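Local coordinates for protein sulfhydryl oxidase Erv1p (Arabidopsis thaliana, PDB 2HJ3) that uses FAD to catalyse disulfide bond formation, passing electrons from thiols to oxygen, and is required for import and folding of small cysteine-containing proteins in the mitochondrial intermembrane space, at residues 42-47 and 79-84. Residues are numbered along the deposited sequence; the frame is centred on the assembly and turned at random.
Sequences ELMTIL and QWLCHV. With FAD (flavin-adenine dinucleotide), chain K; SO4 (sulfate ion), chain F.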
loop_
_atom_site.group_PDB
_atom_site.type_symbol
_atom_site.label_atom_id
_atom_site.label_comp_id
_atom_site.label_asym_id
_atom_site.label_seq_id
_atom_site.Cartn_x
_atom_site.Cartn_y
_atom_site.Cartn_z
ATOM N N GLU A 42 3.484 11.252 2.055
ATOM C CA GLU A 42 2.449 10.989 3.048
ATOM C C GLU A 42 2.212 9.484 3.162
ATOM O O GLU A 42 1.987 8.954 4.253
ATOM C CB GLU A 42 1.157 11.716 2.663
ATOM C CG GLU A 42 -0.003 11.561 3.659
ATOM C CD GLU A 42 0.371 11.923 5.101
ATOM O OE1 GLU A 42 1.184 12.853 5.298
ATOM O OE2 GLU A 42 -0.166 11.289 6.040
ATOM N N LEU A 43 2.282 8.798 2.028
ATOM C CA LEU A 43 2.096 7.352 1.990
ATOM C C LEU A 43 3.141 6.653 2.856
ATOM O O LEU A 43 2.818 5.744 3.617
ATOM C CB LEU A 43 2.193 6.850 0.544
ATOM C CG LEU A 43 2.258 5.331 0.349
ATOM C CD1 LEU A 43 0.999 4.678 0.897
ATOM C CD2 LEU A 43 2.423 5.011 -1.123
ATOM N N MET A 44 4.395 7.083 2.753
ATOM C CA MET A 44 5.452 6.469 3.552
ATOM C C MET A 44 5.242 6.738 5.040
ATOM O O MET A 44 5.461 5.861 5.874
ATOM C CB MET A 44 6.831 6.984 3.130
ATOM C CG MET A 44 7.167 6.798 1.667
ATOM S SD MET A 44 6.673 5.201 0.993
ATOM C CE MET A 44 7.763 4.176 1.760
ATOM N N THR A 45 4.822 7.953 5.373
ATOM C CA THR A 45 4.566 8.314 6.768
ATOM C C THR A 45 3.444 7.446 7.310
ATOM O O THR A 45 3.536 6.911 8.411
ATOM C CB THR A 45 4.130 9.778 6.900
ATOM O OG1 THR A 45 5.175 10.630 6.418
ATOM C CG2 THR A 45 3.823 10.116 8.355
ATOM N N ILE A 46 2.376 7.320 6.531
ATOM C CA ILE A 46 1.251 6.495 6.940
ATOM C C ILE A 46 1.733 5.068 7.186
ATOM O O ILE A 46 1.414 4.476 8.215
ATOM C CB ILE A 46 0.124 6.525 5.879
ATOM C CG1 ILE A 46 -0.475 7.940 5.824
ATOM C CG2 ILE A 46 -0.951 5.492 6.215
ATOM C CD1 ILE A 46 -1.569 8.113 4.812
ATOM N N LEU A 47 2.517 4.521 6.264
ATOM C CA LEU A 47 3.050 3.166 6.442
ATOM C C LEU A 47 3.898 3.043 7.704
ATOM O O LEU A 47 3.867 2.015 8.381
ATOM C CB LEU A 47 3.912 2.745 5.247
ATOM C CG LEU A 47 3.222 2.320 3.955
ATOM C CD1 LEU A 47 4.271 2.053 2.896
ATOM C CD2 LEU A 47 2.391 1.077 4.192
ATOM N N GLN A 79 15.176 4.429 -6.415
ATOM C CA GLN A 79 16.421 4.152 -5.702
ATOM C C GLN A 79 16.184 4.162 -4.204
ATOM O O GLN A 79 16.495 3.194 -3.508
ATOM C CB GLN A 79 17.480 5.196 -6.059
ATOM C CG GLN A 79 17.872 5.212 -7.529
ATOM C CD GLN A 79 18.577 3.942 -7.949
ATOM O OE1 GLN A 79 18.319 3.409 -9.031
ATOM N NE2 GLN A 79 19.483 3.450 -7.101
ATOM N N TRP A 80 15.622 5.260 -3.710
ATOM C CA TRP A 80 15.351 5.393 -2.290
ATOM C C TRP A 80 14.613 4.171 -1.745
ATOM O O TRP A 80 14.997 3.606 -0.720
ATOM C CB TRP A 80 14.517 6.650 -2.024
ATOM C CG TRP A 80 14.131 6.781 -0.585
ATOM C CD1 TRP A 80 14.913 7.227 0.436
ATOM C CD2 TRP A 80 12.893 6.374 0.005
ATOM N NE1 TRP A 80 14.242 7.119 1.635
ATOM C CE2 TRP A 80 13.000 6.597 1.398
ATOM C CE3 TRP A 80 11.705 5.840 -0.506
ATOM C CZ2 TRP A 80 11.963 6.303 2.287
ATOM C CZ3 TRP A 80 10.673 5.547 0.375
ATOM C CH2 TRP A 80 10.810 5.780 1.759
ATOM N N LEU A 81 13.554 3.760 -2.436
ATOM C CA LEU A 81 12.761 2.612 -1.998
ATOM C C LEU A 81 13.599 1.334 -1.986
ATOM O O LEU A 81 13.386 0.452 -1.160
ATOM C CB LEU A 81 11.544 2.440 -2.910
ATOM C CG LEU A 81 10.385 1.595 -2.378
ATOM C CD1 LEU A 81 9.949 2.087 -1.003
ATOM C CD2 LEU A 81 9.235 1.678 -3.359
ATOM N N CYS A 82 14.556 1.244 -2.905
ATOM C CA CYS A 82 15.432 0.080 -2.983
ATOM C C CYS A 82 16.414 0.083 -1.819
ATOM O O CYS A 82 16.726 -0.971 -1.250
ATOM C CB CYS A 82 16.187 0.079 -4.313
ATOM S SG CYS A 82 17.480 -1.199 -4.476
ATOM N N HIS A 83 16.892 1.272 -1.448
ATOM C CA HIS A 83 17.841 1.384 -0.335
ATOM C C HIS A 83 17.135 1.049 0.960
ATOM O O HIS A 83 17.697 0.404 1.847
ATOM C CB HIS A 83 18.432 2.798 -0.249
ATOM C CG HIS A 83 19.283 3.164 -1.423
ATOM N ND1 HIS A 83 20.396 2.439 -1.788
ATOM C CD2 HIS A 83 19.140 4.128 -2.362
ATOM C CE1 HIS A 83 20.895 2.930 -2.908
ATOM N NE2 HIS A 83 20.150 3.955 -3.278
ATOM N N VAL A 84 15.892 1.500 1.070
ATOM C CA VAL A 84 15.113 1.227 2.261
ATOM C C VAL A 84 14.913 -0.276 2.362
ATOM O O VAL A 84 15.156 -0.872 3.406
ATOM C CB VAL A 84 13.757 1.953 2.203
ATOM C CG1 VAL A 84 12.766 1.313 3.174
ATOM C CG2 VAL A 84 13.967 3.424 2.545
HETATM P PA FAD K . 11.237 -9.404 -0.017
HETATM O O1A FAD K . 12.243 -8.690 0.820
HETATM O O2A FAD K . 9.803 -9.599 0.350
HETATM O O5B FAD K . 11.110 -9.347 -1.572
HETATM C C5B FAD K . 10.373 -8.883 -2.689
HETATM C C4B FAD K . 11.166 -9.517 -3.811
HETATM O O4B FAD K . 11.412 -8.232 -4.443
HETATM C C3B FAD K . 12.493 -10.319 -3.930
HETATM O O3B FAD K . 12.307 -11.734 -3.960
HETATM C C2B FAD K . 13.168 -9.683 -5.065
HETATM O O2B FAD K . 12.747 -10.088 -6.331
HETATM C C1B FAD K . 12.794 -8.215 -4.824
HETATM N N9A FAD K . 13.631 -7.310 -4.095
HETATM C C8A FAD K . 14.547 -7.475 -3.027
HETATM N N7A FAD K . 15.226 -6.457 -2.591
HETATM C C5A FAD K . 14.766 -5.423 -3.397
HETATM C C6A FAD K . 15.079 -4.056 -3.539
HETATM N N6A FAD K . 16.069 -3.546 -2.777
HETATM N N1A FAD K . 14.414 -3.330 -4.519
HETATM C C2A FAD K . 13.514 -3.835 -5.400
HETATM N N3A FAD K . 13.182 -5.195 -5.214
HETATM C C4A FAD K . 13.868 -5.939 -4.212
HETATM N N1 FAD K . 10.246 -8.314 8.286
HETATM C C2 FAD K . 10.838 -8.580 9.507
HETATM O O2 FAD K . 11.019 -9.735 9.939
HETATM N N3 FAD K . 11.210 -7.408 10.143
HETATM C C4 FAD K . 11.029 -6.103 9.623
HETATM O O4 FAD K . 11.360 -5.207 10.467
HETATM C C4X FAD K . 10.443 -5.906 8.384
HETATM N N5 FAD K . 10.096 -4.631 7.814
HETATM C C5X FAD K . 9.359 -4.397 6.629
HETATM C C6 FAD K . 9.003 -3.088 6.238
HETATM C C7 FAD K . 8.212 -2.907 5.063
HETATM C C7M FAD K . 7.798 -1.467 4.726
HETATM C C8 FAD K . 7.808 -4.021 4.262
HETATM C C8M FAD K . 7.041 -4.044 2.945
HETATM C C9 FAD K . 8.164 -5.307 4.688
HETATM C C9A FAD K . 8.887 -5.589 5.875
HETATM N N10 FAD K . 9.388 -6.839 6.505
HETATM C C10 FAD K . 10.022 -7.085 7.699
HETATM C "C1'" FAD K . 9.297 -8.012 5.702
HETATM C "C2'" FAD K . 10.423 -8.389 4.795
HETATM O "O2'" FAD K . 11.128 -7.184 4.353
HETATM C "C3'" FAD K . 10.118 -9.451 3.785
HETATM O "O3'" FAD K . 9.184 -8.924 2.858
HETATM C "C4'" FAD K . 9.970 -10.946 4.019
HETATM O "O4'" FAD K . 10.986 -11.389 4.961
HETATM C "C5'" FAD K . 10.139 -11.832 2.853
HETATM O "O5'" FAD K . 11.408 -11.805 2.192
HETATM P P FAD K . 11.562 -12.297 0.716
HETATM O O1P FAD K . 12.897 -12.829 0.970
HETATM O O2P FAD K . 10.464 -13.115 0.152
HETATM O O3P FAD K . 11.774 -10.903 -0.075
HETATM S S SO4 F . 22.352 -0.346 -0.314
HETATM O O1 SO4 F . 23.002 0.872 0.196
HETATM O O2 SO4 F . 22.529 -1.436 0.660
HETATM O O3 SO4 F . 20.915 -0.086 -0.521
HETATM O O4 SO4 F . 22.966 -0.731 -1.598
#
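The imidazole of His83 donates through ND1 to sulfate O3, 2.9 Å away and fairly straight at 160°; the sulfate, probably from the crystallisation liquor, meets the ring in its plane at the edge and is also hydrogen-bonded to Arg90 and Asn86. One residue earlier, Cys82 O accepts a weak bond, 3.1 Å long, from the adenine amine N6A of FAD, while its SG forms the disulfide with Cys99. On the side facing helix 34-50, Trp80 and Leu81 meet Met44. The side chains of Met44 and Trp80 reach for each other from opposite directions, bridging backbones still 10.0 Å apart at Met44 CA and Leu81 CA. The methionine chain bends at chi2 and again at chi3 (-70°), which brings CE to the rim of the indole, 3.4 Å from Trp80 CH2 and near the ring plane. Its sulfur also lies at the edge, SD being 5.2 Å from the centroid of the six-membered ring. Leu81 CD1 meets the same methyl, at 4.1 Å from Met44 CE. Val84 CG2 lies over one face of the indole, toward its rim, and the ring's NE1 is hydrogen-bonded to Asn67 O. With an alanine in place of Met44, the rim of Trp80 would probably lose its sulfur and methyl neighbours, and a gap would open between the two helices. Phe60 of helix 54-66 touches both Met44 and Val84, and Leu21 of helix 10-27 packs on Leu81; the edge-on Met-aromatic contact thus belongs to the core of the FAD-binding four-helix bundle of the ERV/ALR sulfhydryl oxidases.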